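Local coordinates for protein FAD-dependent pyridine nucleotide-disulphide oxidoreductase (Desulfovibrio vulgaris, PDB 3IWA) that probably transfers electrons from a reduced pyridine nucleotide through FAD to a disulphide or related acceptor, as a member of the pyridine nucleotide-disulphide oxidoreductase family, at residues T139-T142 with E146-F149; A162-G167 with V176-M181; I170-A175 with D193-G198; V256-Q261 with P306-L311; A236-D241 with L245-V250. One frame throughout, in Å; residues are numbered along the deposited sequence.

Contact 1: T139-T142 with E146-F149; sequences TPVT and EAEF
OE2 of Glu146 takes the backbone N-H of Thr142 at 3.1 Å from that N, and the hydroxyl of the same threonine lies close by. The N-H points fairly straight at the oxygen (159°) but meets it from above the carboxylate plane. Thr142 OG1 lies 3.1 Å from Glu146 OE1 and 3.3 Å from Glu146 OE2, both at best weak bonds. The pair closes a strand-turn-helix connection at the edge of a Rossmann-type sheet: strand 138-140 ends, the chain turns, and helix 144-153 begins. Asn143, just before the helix, reaches forward, its OD1 accepting from Glu146 N. Glutamate suits this place because its chain, extended beyond CG, is long enough to carry a carboxylate from the first turn of the helix back to the strand end, while threonine offers both an N-H and a hydroxyl there. Beside this polar link the packing is apolar. Val141 has CG1 anti to its own N (chi1 176°), which lays that methyl against the start of the helix. Val141 CG1 meets the helix backbone 3.5 Å from Ala147 N, with the small Ala147 CB 3.9 Å from the same methyl.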
# COMPACT_ATOMS: atom_id res chain seq x y z
N THR A 139 7.13 -25.39 -25.95
CA THR A 139 6.90 -25.59 -24.53
C THR A 139 5.86 -24.67 -23.94
O THR A 139 6.11 -23.48 -23.80
CB THR A 139 8.18 -25.35 -23.76
OG1 THR A 139 9.28 -25.83 -24.52
CG2 THR A 139 8.11 -26.05 -22.42
N PRO A 140 4.71 -25.23 -23.52
CA PRO A 140 3.69 -24.45 -22.86
C PRO A 140 4.21 -24.05 -21.50
O PRO A 140 4.89 -24.84 -20.86
CB PRO A 140 2.54 -25.46 -22.68
CG PRO A 140 3.23 -26.77 -22.46
CD PRO A 140 4.51 -26.68 -23.31
N VAL A 141 3.92 -22.82 -21.08
CA VAL A 141 4.20 -22.39 -19.71
C VAL A 141 2.97 -21.64 -19.17
O VAL A 141 2.68 -20.53 -19.61
CB VAL A 141 5.47 -21.51 -19.66
CG1 VAL A 141 5.71 -20.97 -18.24
CG2 VAL A 141 6.66 -22.32 -20.17
N THR A 142 2.23 -22.28 -18.26
CA THR A 142 0.93 -21.76 -17.79
C THR A 142 0.98 -21.06 -16.43
O THR A 142 -0.01 -20.51 -15.98
CB THR A 142 -0.14 -22.89 -17.68
OG1 THR A 142 0.24 -23.82 -16.64
CG2 THR A 142 -0.33 -23.61 -19.02
N GLU A 146 5.99 -23.26 -13.44
CA GLU A 146 6.37 -23.88 -14.70
C GLU A 146 7.51 -23.07 -15.35
O GLU A 146 8.44 -23.63 -15.92
CB GLU A 146 5.17 -23.95 -15.65
CG GLU A 146 4.85 -25.30 -16.23
CD GLU A 146 3.38 -25.41 -16.57
OE1 GLU A 146 2.57 -25.67 -15.66
OE2 GLU A 146 3.02 -25.23 -17.74
N ALA A 147 7.39 -21.74 -15.26
CA ALA A 147 8.38 -20.81 -15.79
C ALA A 147 9.76 -21.08 -15.19
O ALA A 147 10.74 -21.24 -15.91
CB ALA A 147 7.94 -19.37 -15.51
N GLU A 148 9.79 -21.14 -13.86
CA GLU A 148 11.02 -21.44 -13.10
C GLU A 148 11.62 -22.81 -13.47
O GLU A 148 12.84 -22.92 -13.63
CB GLU A 148 10.77 -21.34 -11.58
N PHE A 149 10.76 -23.82 -13.63
CA PHE A 149 11.18 -25.14 -14.11
C PHE A 149 11.93 -25.08 -15.45
O PHE A 149 13.06 -25.56 -15.56
CB PHE A 149 9.98 -26.08 -14.24
CG PHE A 149 10.29 -27.40 -14.92
CD1 PHE A 149 10.94 -28.42 -14.22
CD2 PHE A 149 9.94 -27.62 -16.26
CE1 PHE A 149 11.23 -29.65 -14.84
CE2 PHE A 149 10.22 -28.83 -16.89
CZ PHE A 149 10.87 -29.85 -16.18

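Contact 2: A162-G167 with V176-M181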
# COMPACT_ATOMS: atom_id res chain seq x y z
N ALA A 162 15.27 -18.47 -28.99
CA ALA A 162 13.97 -18.61 -28.34
C ALA A 162 12.97 -17.61 -28.94
O ALA A 162 13.26 -16.43 -29.03
CB ALA A 162 14.08 -18.39 -26.85
N VAL A 163 11.80 -18.12 -29.33
CA VAL A 163 10.69 -17.25 -29.64
C VAL A 163 9.57 -17.43 -28.60
O VAL A 163 9.14 -18.55 -28.33
CB VAL A 163 10.15 -17.53 -31.06
CG1 VAL A 163 8.76 -16.85 -31.26
CG2 VAL A 163 11.22 -17.09 -32.08
N ILE A 164 9.12 -16.33 -28.00
CA ILE A 164 8.05 -16.37 -27.01
C ILE A 164 6.78 -15.93 -27.69
O ILE A 164 6.70 -14.84 -28.22
CB ILE A 164 8.37 -15.46 -25.77
CG1 ILE A 164 9.42 -16.11 -24.85
CG2 ILE A 164 7.12 -15.25 -24.93
CD1 ILE A 164 10.70 -15.42 -24.74
N VAL A 165 5.79 -16.81 -27.72
CA VAL A 165 4.48 -16.52 -28.29
C VAL A 165 3.54 -16.06 -27.17
O VAL A 165 3.05 -16.89 -26.37
CB VAL A 165 3.86 -17.75 -28.98
CG1 VAL A 165 2.49 -17.35 -29.62
CG2 VAL A 165 4.84 -18.35 -30.03
N GLY A 166 3.32 -14.74 -27.13
CA GLY A 166 2.58 -14.08 -26.07
C GLY A 166 3.43 -13.09 -25.26
O GLY A 166 4.45 -13.48 -24.72
N GLY A 167 3.00 -11.83 -25.17
CA GLY A 167 3.71 -10.79 -24.42
C GLY A 167 2.96 -10.38 -23.15
O GLY A 167 2.88 -9.22 -22.82
N VAL A 176 12.87 -12.09 -20.33
CA VAL A 176 13.89 -11.50 -19.49
C VAL A 176 14.82 -12.59 -18.93
O VAL A 176 16.01 -12.47 -19.04
CB VAL A 176 13.24 -10.70 -18.33
CG1 VAL A 176 14.28 -10.30 -17.28
CG2 VAL A 176 12.52 -9.47 -18.89
N SER A 177 14.26 -13.66 -18.38
CA SER A 177 15.07 -14.74 -17.84
C SER A 177 15.99 -15.38 -18.85
O SER A 177 17.16 -15.62 -18.57
CB SER A 177 14.18 -15.84 -17.29
OG SER A 177 13.60 -15.44 -16.07
N LEU A 178 15.44 -15.71 -20.02
CA LEU A 178 16.22 -16.37 -21.05
C LEU A 178 17.35 -15.46 -21.52
O LEU A 178 18.48 -15.90 -21.61
CB LEU A 178 15.35 -16.82 -22.24
CG LEU A 178 14.23 -17.83 -21.95
CD1 LEU A 178 13.43 -18.20 -23.19
CD2 LEU A 178 14.78 -19.09 -21.30
N ALA A 179 17.06 -14.19 -21.79
CA ALA A 179 18.11 -13.28 -22.25
C ALA A 179 19.12 -12.98 -21.14
O ALA A 179 20.31 -12.84 -21.41
CB ALA A 179 17.52 -11.99 -22.81
N ASP A 180 18.67 -12.91 -19.90
CA ASP A 180 19.53 -12.44 -18.80
C ASP A 180 20.31 -13.53 -18.06
O ASP A 180 21.46 -13.33 -17.70
CB ASP A 180 18.70 -11.64 -17.79
CG ASP A 180 19.38 -10.36 -17.36
OD1 ASP A 180 20.00 -9.70 -18.23
OD2 ASP A 180 19.29 -10.01 -16.17
N MET A 181 19.68 -14.68 -17.80
CA MET A 181 20.37 -15.79 -17.13
C MET A 181 21.27 -16.48 -18.12
O MET A 181 22.33 -16.96 -17.75
CB MET A 181 19.40 -16.86 -16.60
CG MET A 181 18.51 -16.49 -15.40
SD MET A 181 17.06 -17.61 -15.30
CE MET A 181 17.77 -19.18 -14.80
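Leu178 has CG anti to its carbonyl carbon (chi1 -61°) and CD1 extended beyond it (chi2 180°), which carries CD1 onto strand 161-165. Ile164 answers with its longer branch: CG1 stands anti to its carbonyl carbon, and with chi2 near 115° CD1 comes beside the leucine. One methyl, Leu178 CD1, makes both contacts, lying 3.7 Å from Ala162 CB and 4.2 Å from Ile164 CD1. The leucine and isoleucine side chains run obliquely past each other, whereas the alanine offers a single methyl to the leucine's end.

Ala162 and Ile164 are two apart on the strand, so both direct their CB atoms to the helix while Val163 between them turns to the other side of the sheet. The residue sizes fit this arrangement. Leucine spans the gap of 8.0 Å between the CA atoms of Leu178 and Ala162, the small alanine leaves room for its tip, and the longer isoleucine meets the same methyl two residues farther along the strand. All three are buried and apolar, and no hydrogen bond crosses between the segments.

The two elements belong to a beta-alpha-beta unit, in which strand 161-165 leads through a glycine-containing turn into helix 169-182 and then strand 185-189. Gly166 belongs to a GxGxxG sequence, consistent with a Rossmann-type dinucleotide-binding turn. Strand 161-165 is bonded through its backbone to strand 185-189 and to strand 249-252; Leu178 touches Thr186 on the former and Leu249 on the latter, so the helix packs across three neighbouring strands.

Contact 3: I170-A175 with D193-G198; sequences IGLEMA and DQIMPG
Leu172 reaches from helix 169-182 to two side chains of the 193-198 loop, and meets each at a different angle. It crosses Ile195 at about a right angle, while its approach to Met196 is oblique. The same methyl serves both: Leu172 CD1 is 3.9 Å from Ile195 CD1 and 3.6 Å from Met196 CG. The sulfur is a looser neighbour, with Met196 SD 4.0 Å from Leu172 CD1.

Ile195 holds CG1 between its backbone N and carbonyl carbon (chi1 64°), and the branch then runs on nearly straight to place CD1 against the leucine. Met196 has the opposite habit, a chain bent at both chi2 and chi3, so the leucine methyl meets the flank of the methionine at CG and SD. A flexible, unbranched methionine can take up such a folded shape beside the helix, whereas leucine is long enough to set one methyl between two neighbours.

The helix belongs to a Rossmann-type beta-alpha-beta unit and contains Gly171 of a GxGxxG sequence, while the loop follows strand 185-189 and leads toward helix 202-214. All three touching residues are buried. Leu172 also packs on Leu212 of helix 202-214, and Met196 lies against Trp340 and Val342 of strand 340-343.

Within the loop, the Gln194 side chain turns back to the backbone of the following residue. Its NE2 donates to Ile195 O at 3.1 Å with an N-H angle of 158°, the acceptor lying close to the plane of the glutamine amide; NE2 also donates to Thr200 O.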
# COMPACT_ATOMS: atom_id res chain seq x y z
N ILE A 170 3.62 -13.95 -18.14
CA ILE A 170 4.48 -15.11 -18.33
C ILE A 170 5.50 -14.89 -19.46
O ILE A 170 6.71 -15.04 -19.29
CB ILE A 170 3.63 -16.37 -18.64
CG1 ILE A 170 2.75 -16.71 -17.42
CG2 ILE A 170 4.49 -17.55 -18.99
CD1 ILE A 170 3.53 -17.14 -16.24
N GLY A 171 5.01 -14.50 -20.62
CA GLY A 171 5.90 -14.25 -21.75
C GLY A 171 7.04 -13.29 -21.41
O GLY A 171 8.20 -13.55 -21.71
N LEU A 172 6.71 -12.18 -20.78
CA LEU A 172 7.72 -11.17 -20.55
C LEU A 172 8.71 -11.64 -19.52
O LEU A 172 9.89 -11.42 -19.68
CB LEU A 172 7.10 -9.84 -20.12
CG LEU A 172 6.23 -9.09 -21.12
CD1 LEU A 172 6.24 -7.63 -20.70
CD2 LEU A 172 6.75 -9.24 -22.52
N GLU A 173 8.24 -12.28 -18.45
CA GLU A 173 9.17 -12.82 -17.44
C GLU A 173 10.14 -13.84 -18.07
O GLU A 173 11.31 -13.87 -17.72
CB GLU A 173 8.44 -13.48 -16.25
CG GLU A 173 7.44 -12.57 -15.49
CD GLU A 173 8.04 -11.95 -14.23
OE1 GLU A 173 9.00 -11.15 -14.37
OE2 GLU A 173 7.55 -12.27 -13.12
N MET A 174 9.62 -14.69 -18.97
CA MET A 174 10.46 -15.67 -19.66
C MET A 174 11.44 -14.94 -20.59
O MET A 174 12.60 -15.30 -20.65
CB MET A 174 9.62 -16.68 -20.46
CG MET A 174 8.92 -17.77 -19.63
SD MET A 174 9.98 -19.08 -19.00
CE MET A 174 11.45 -18.90 -19.99
N ALA A 175 10.97 -13.92 -21.31
CA ALA A 175 11.86 -13.17 -22.22
C ALA A 175 13.11 -12.73 -21.48
O ALA A 175 14.24 -12.94 -21.92
CB ALA A 175 11.15 -11.95 -22.80
N ASP A 193 -2.06 -5.43 -30.45
CA ASP A 193 -1.23 -4.28 -30.85
C ASP A 193 -0.32 -3.74 -29.75
O ASP A 193 0.31 -2.70 -29.92
CB ASP A 193 -2.10 -3.14 -31.39
CG ASP A 193 -3.00 -2.51 -30.30
OD1 ASP A 193 -2.77 -2.73 -29.09
OD2 ASP A 193 -3.96 -1.76 -30.67
N GLN A 194 -0.29 -4.42 -28.60
CA GLN A 194 0.59 -4.04 -27.53
C GLN A 194 0.99 -5.27 -26.74
O GLN A 194 0.25 -6.24 -26.72
CB GLN A 194 -0.11 -3.02 -26.61
CG GLN A 194 -1.43 -3.53 -25.99
CD GLN A 194 -1.91 -2.69 -24.81
OE1 GLN A 194 -2.73 -1.80 -24.98
NE2 GLN A 194 -1.36 -2.96 -23.62
N ILE A 195 2.15 -5.24 -26.10
CA ILE A 195 2.49 -6.20 -25.08
C ILE A 195 1.73 -5.85 -23.80
O ILE A 195 1.20 -4.73 -23.67
CB ILE A 195 4.01 -6.27 -24.81
CG1 ILE A 195 4.54 -4.94 -24.26
CG2 ILE A 195 4.77 -6.75 -26.11
CD1 ILE A 195 5.90 -5.07 -23.60
N MET A 196 1.66 -6.81 -22.89
CA MET A 196 0.84 -6.75 -21.67
C MET A 196 -0.63 -6.31 -21.86
O MET A 196 -1.15 -5.56 -21.04
CB MET A 196 1.53 -5.88 -20.62
CG MET A 196 2.84 -6.46 -20.09
SD MET A 196 2.61 -7.90 -19.07
CE MET A 196 2.54 -7.03 -17.53
N PRO A 197 -1.31 -6.81 -22.91
CA PRO A 197 -2.67 -6.35 -23.09
C PRO A 197 -3.56 -6.74 -21.93
O PRO A 197 -3.48 -7.85 -21.44
CB PRO A 197 -3.11 -7.05 -24.39
CG PRO A 197 -2.15 -8.17 -24.59
CD PRO A 197 -0.88 -7.72 -23.97
N GLY A 198 -4.38 -5.80 -21.46
CA GLY A 198 -5.23 -6.04 -20.31
C GLY A 198 -4.57 -5.83 -18.96
O GLY A 198 -5.26 -5.87 -17.94

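Contact 4: V256-Q261 with P306-L311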
# COMPACT_ATOMS: atom_id res chain seq x y z
N VAL A 256 -4.42 -19.13 -21.10
CA VAL A 256 -4.70 -20.45 -20.59
C VAL A 256 -6.18 -20.70 -20.51
O VAL A 256 -6.98 -19.77 -20.52
CB VAL A 256 -4.10 -20.60 -19.19
CG1 VAL A 256 -2.58 -20.28 -19.23
CG2 VAL A 256 -4.84 -19.70 -18.16
N SER A 257 -6.55 -21.98 -20.47
CA SER A 257 -7.92 -22.38 -20.22
C SER A 257 -7.91 -23.30 -19.03
O SER A 257 -6.93 -24.02 -18.81
CB SER A 257 -8.54 -23.10 -21.43
OG SER A 257 -9.41 -22.22 -22.13
N PRO A 258 -8.99 -23.29 -18.23
CA PRO A 258 -9.04 -24.16 -17.08
C PRO A 258 -8.99 -25.63 -17.49
O PRO A 258 -9.70 -26.04 -18.40
CB PRO A 258 -10.39 -23.80 -16.43
CG PRO A 258 -10.76 -22.50 -16.95
CD PRO A 258 -10.19 -22.44 -18.32
N ASN A 259 -8.15 -26.40 -16.80
CA ASN A 259 -7.98 -27.83 -17.07
C ASN A 259 -9.05 -28.70 -16.37
O ASN A 259 -8.72 -29.51 -15.54
CB ASN A 259 -6.57 -28.26 -16.59
CG ASN A 259 -6.18 -29.70 -17.04
OD1 ASN A 259 -6.80 -30.25 -17.93
ND2 ASN A 259 -5.14 -30.28 -16.42
N THR A 260 -10.31 -28.52 -16.75
CA THR A 260 -11.48 -28.96 -15.95
C THR A 260 -12.34 -30.16 -16.52
O THR A 260 -13.46 -30.42 -16.04
CB THR A 260 -12.41 -27.75 -15.69
OG1 THR A 260 -12.68 -27.12 -16.92
CG2 THR A 260 -11.72 -26.72 -14.79
N GLN A 261 -11.80 -30.93 -17.46
CA GLN A 261 -12.53 -32.08 -18.00
C GLN A 261 -13.11 -33.00 -16.90
O GLN A 261 -14.27 -33.40 -16.98
CB GLN A 261 -11.69 -32.92 -18.96
CG GLN A 261 -12.52 -34.00 -19.72
CD GLN A 261 -13.60 -33.41 -20.66
OE1 GLN A 261 -13.34 -32.45 -21.38
NE2 GLN A 261 -14.81 -34.00 -20.66
N PRO A 306 -18.26 -12.07 -12.62
CA PRO A 306 -17.34 -13.18 -12.54
C PRO A 306 -16.04 -12.95 -13.31
O PRO A 306 -16.04 -12.50 -14.44
CB PRO A 306 -18.15 -14.31 -13.15
CG PRO A 306 -19.57 -13.99 -12.71
CD PRO A 306 -19.66 -12.50 -12.72
N GLY A 307 -14.92 -13.28 -12.69
CA GLY A 307 -13.65 -13.14 -13.36
C GLY A 307 -12.82 -14.39 -13.29
O GLY A 307 -13.21 -15.41 -12.70
N PHE A 308 -11.64 -14.30 -13.88
CA PHE A 308 -10.71 -15.39 -13.95
C PHE A 308 -9.31 -14.86 -13.60
O PHE A 308 -8.81 -13.96 -14.24
CB PHE A 308 -10.79 -16.00 -15.36
CG PHE A 308 -9.90 -17.20 -15.54
CD1 PHE A 308 -10.01 -18.28 -14.68
CD2 PHE A 308 -8.96 -17.24 -16.56
CE1 PHE A 308 -9.18 -19.40 -14.82
CE2 PHE A 308 -8.11 -18.34 -16.71
CZ PHE A 308 -8.22 -19.43 -15.83
N PHE A 309 -8.70 -15.41 -12.56
CA PHE A 309 -7.44 -14.88 -12.05
C PHE A 309 -6.39 -15.97 -11.87
O PHE A 309 -6.10 -16.40 -10.75
CB PHE A 309 -7.68 -14.18 -10.73
CG PHE A 309 -8.65 -13.06 -10.83
CD1 PHE A 309 -8.22 -11.78 -11.11
CD2 PHE A 309 -10.01 -13.29 -10.65
CE1 PHE A 309 -9.10 -10.76 -11.22
CE2 PHE A 309 -10.91 -12.26 -10.75
CZ PHE A 309 -10.46 -11.00 -11.03
N PRO A 310 -5.79 -16.42 -12.98
CA PRO A 310 -4.77 -17.43 -12.90
C PRO A 310 -3.44 -16.80 -12.52
O PRO A 310 -2.51 -16.77 -13.30
CB PRO A 310 -4.73 -18.00 -14.32
CG PRO A 310 -5.08 -16.84 -15.19
CD PRO A 310 -5.94 -15.90 -14.35
N LEU A 311 -3.38 -16.25 -11.31
CA LEU A 311 -2.18 -15.59 -10.80
C LEU A 311 -1.59 -16.40 -9.67
O LEU A 311 -2.31 -17.03 -8.89
CB LEU A 311 -2.52 -14.18 -10.31
CG LEU A 311 -2.91 -13.27 -11.49
CD1 LEU A 311 -3.88 -12.17 -11.09
CD2 LEU A 311 -1.63 -12.73 -12.11
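Val256 and Pro258 both meet the outer end of the Phe308 ring. CG2 of Val256 comes to the ring's edge, near its plane, with CE2 of Phe308 3.8 Å away and CZ of that ring 4.1 Å away. Pro258 approaches obliquely, its CG 4.1 Å from Phe308 CE1. The same valine methyl has a further neighbour in Pro310, whose CG stands 4.1 Å from Val256 CG2.

Phe308 reaches across because its CG is anti to the backbone N (chi1 -177°), which sends the ring out from the 306-311 segment. Pro310, two residues on, lays its CD over one face of that ring, 3.9 Å above the plane and offset toward the rim. The flat aromatic thus has a proline on a face and a valine methyl at its edge. Proline suits both positions, a compact, rigid apolar ring that can lie against an aromatic, and the short branched valine can touch ring and proline with one methyl.

Strand 256-258 pairs antiparallel with strand 123-125 in a two-stranded ribbon, and strand 306-307 lies at the edge of a small mixed sheet next to strand 296-299. The contact joins strand 256-258 to the 306-311 segment through side chains, with no hydrogen bond between the segments.

Farther out, backbone bonds of Ser257 with Lys124 and of Asn259 with Gly122 hold the 256-261 segment. Gly307 bonds through its backbone with Ile298, and its O accepts from Thr297 OG1. Inverse gamma turns centred on Asn259 and Pro310 bend the chain in each segment.

Contact 5: A236-D241 with L245-V250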
# COMPACT_ATOMS: atom_id res chain seq x y z
N ALA A 236 12.28 -25.65 -35.57
CA ALA A 236 13.43 -24.90 -36.08
C ALA A 236 13.05 -23.48 -36.55
O ALA A 236 13.93 -22.60 -36.62
CB ALA A 236 14.06 -25.68 -37.24
N ARG A 237 11.78 -23.27 -36.92
CA ARG A 237 11.35 -21.97 -37.41
C ARG A 237 9.91 -21.64 -37.00
O ARG A 237 9.04 -22.51 -36.98
CB ARG A 237 11.48 -21.91 -38.94
CG ARG A 237 12.90 -22.06 -39.49
CD ARG A 237 12.91 -22.12 -41.02
NE ARG A 237 12.21 -23.32 -41.53
CZ ARG A 237 12.73 -24.55 -41.55
NH1 ARG A 237 12.01 -25.57 -42.02
NH2 ARG A 237 13.96 -24.79 -41.10
N VAL A 238 9.67 -20.38 -36.65
CA VAL A 238 8.29 -19.87 -36.49
C VAL A 238 7.94 -18.97 -37.68
O VAL A 238 8.63 -18.01 -37.98
CB VAL A 238 8.11 -19.05 -35.19
CG1 VAL A 238 6.64 -18.55 -35.07
CG2 VAL A 238 8.57 -19.87 -33.97
N ILE A 239 6.86 -19.27 -38.36
CA ILE A 239 6.43 -18.42 -39.49
C ILE A 239 5.28 -17.60 -38.99
O ILE A 239 4.29 -18.14 -38.56
CB ILE A 239 5.95 -19.25 -40.74
CG1 ILE A 239 6.92 -20.42 -41.00
CG2 ILE A 239 5.79 -18.31 -41.95
CD1 ILE A 239 8.40 -19.99 -41.17
N THR A 240 5.44 -16.29 -39.06
CA THR A 240 4.36 -15.39 -38.76
C THR A 240 3.76 -14.91 -40.07
O THR A 240 4.26 -15.28 -41.15
CB THR A 240 4.83 -14.22 -37.90
OG1 THR A 240 5.62 -13.32 -38.67
CG2 THR A 240 5.65 -14.73 -36.68
N ASP A 241 2.69 -14.11 -39.99
CA ASP A 241 2.11 -13.47 -41.19
C ASP A 241 2.98 -12.32 -41.73
O ASP A 241 2.65 -11.71 -42.76
CB ASP A 241 0.66 -12.98 -40.94
CG ASP A 241 0.54 -11.93 -39.81
OD1 ASP A 241 1.50 -11.72 -39.02
OD2 ASP A 241 -0.56 -11.32 -39.70
N LEU A 245 11.09 -16.59 -38.43
CA LEU A 245 12.04 -16.50 -37.32
C LEU A 245 12.61 -17.88 -37.07
O LEU A 245 11.89 -18.87 -37.03
CB LEU A 245 11.35 -16.02 -36.03
CG LEU A 245 10.70 -14.63 -36.03
CD1 LEU A 245 9.63 -14.53 -34.98
CD2 LEU A 245 11.75 -13.54 -35.85
N ASP A 246 13.92 -17.95 -36.92
CA ASP A 246 14.54 -19.19 -36.47
C ASP A 246 14.32 -19.34 -34.95
O ASP A 246 14.58 -18.41 -34.19
CB ASP A 246 16.05 -19.20 -36.77
CG ASP A 246 16.38 -19.23 -38.27
OD1 ASP A 246 15.86 -20.09 -39.01
OD2 ASP A 246 17.22 -18.41 -38.69
N ALA A 247 13.86 -20.51 -34.54
CA ALA A 247 13.75 -20.84 -33.13
C ALA A 247 13.97 -22.32 -32.90
O ALA A 247 13.29 -23.13 -33.49
CB ALA A 247 12.37 -20.47 -32.59
N ASP A 248 14.90 -22.66 -32.00
CA ASP A 248 15.01 -24.02 -31.50
C ASP A 248 14.24 -24.20 -30.18
O ASP A 248 14.08 -25.31 -29.70
CB ASP A 248 16.49 -24.47 -31.35
CG ASP A 248 17.37 -23.42 -30.67
OD1 ASP A 248 17.80 -23.61 -29.51
OD2 ASP A 248 17.67 -22.41 -31.31
N LEU A 249 13.78 -23.11 -29.60
CA LEU A 249 12.84 -23.15 -28.45
C LEU A 249 11.72 -22.15 -28.71
O LEU A 249 11.98 -21.00 -29.02
CB LEU A 249 13.56 -22.76 -27.14
CG LEU A 249 12.72 -22.74 -25.86
CD1 LEU A 249 12.36 -24.14 -25.39
CD2 LEU A 249 13.46 -21.99 -24.77
N VAL A 250 10.49 -22.62 -28.57
CA VAL A 250 9.30 -21.80 -28.68
C VAL A 250 8.47 -21.95 -27.40
O VAL A 250 8.04 -23.06 -27.04
CB VAL A 250 8.46 -22.19 -29.90
CG1 VAL A 250 7.17 -21.43 -29.92
CG2 VAL A 250 9.27 -21.97 -31.19
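Val238 and Leu245 exchange two backbone hydrogen bonds. Val238 N donates to Leu245 O at 2.7 Å, in the carbonyl plane, and Leu245 N returns a bond to Val238 O at 2.9 Å with a straight N-H angle of 170°. They form the antiparallel hydrogen-bonded pair of a beta hairpin; Arg237 and Asp246 are the non-hydrogen-bonded pair next to it. A third bond runs from Ala247 N to Ala236 O, 2.9 Å long, the donor standing well above the carbonyl plane. Arg237 CA also makes a C-H...O contact with Leu245 O.

On the other edge of strand 235-240, Ala236 and Arg237 both face Glu229, a classic beta bulge. The arginine's charged end turns that way too: NE forms a salt bridge with Glu229 and NH2 bonds Glu231. Asp246 meets only the aliphatic part of Arg237, OD1 lying 3.6 Å from Arg237 CG. Thr240 OG1 bonds Glu223 OE2 and the backbone N atoms of Lys242 and Arg243.

On the side of the hairpin that carries Val238, compact apolar residues suit a buried face: Val238 CG2 packs 3.6 Å from Val250 CG2 and 4.1 Å from Ala247 CB. Val238, Leu245 and Ala247 lie on Val163 of strand 161-165, and Val250 on Val165, which lays the hairpin against the face of the parallel sheet opposite helix 169-182, while the chain runs on into strand 249-252.

Overall arrangement
Contacts 1, 2 and 5 converge on one parallel sheet, where strand 249-252 lies between strands 138-140 and 161-165. Thr139 N of contact 1 probably bonds Val250 O of contact 5 at 2.7 Å, and Val163 N of contact 2 probably bonds Leu249 O at 2.9 Å. Contacts 2 and 3 share helix 169-182; their centres are 10 Å apart, and Gly167 O accepts a probable bond from Met196 N at 2.7 Å beside the GxGxxG turn, a likely dinucleotide site. Contact 4 lies about 28 Å, centre to centre, from contact 5, but touches contact 1 through Thr142 and Val256. At contact 5 a calcium ion lies about 4 Å from the nearest Arg237 side-chain atom, without coordination.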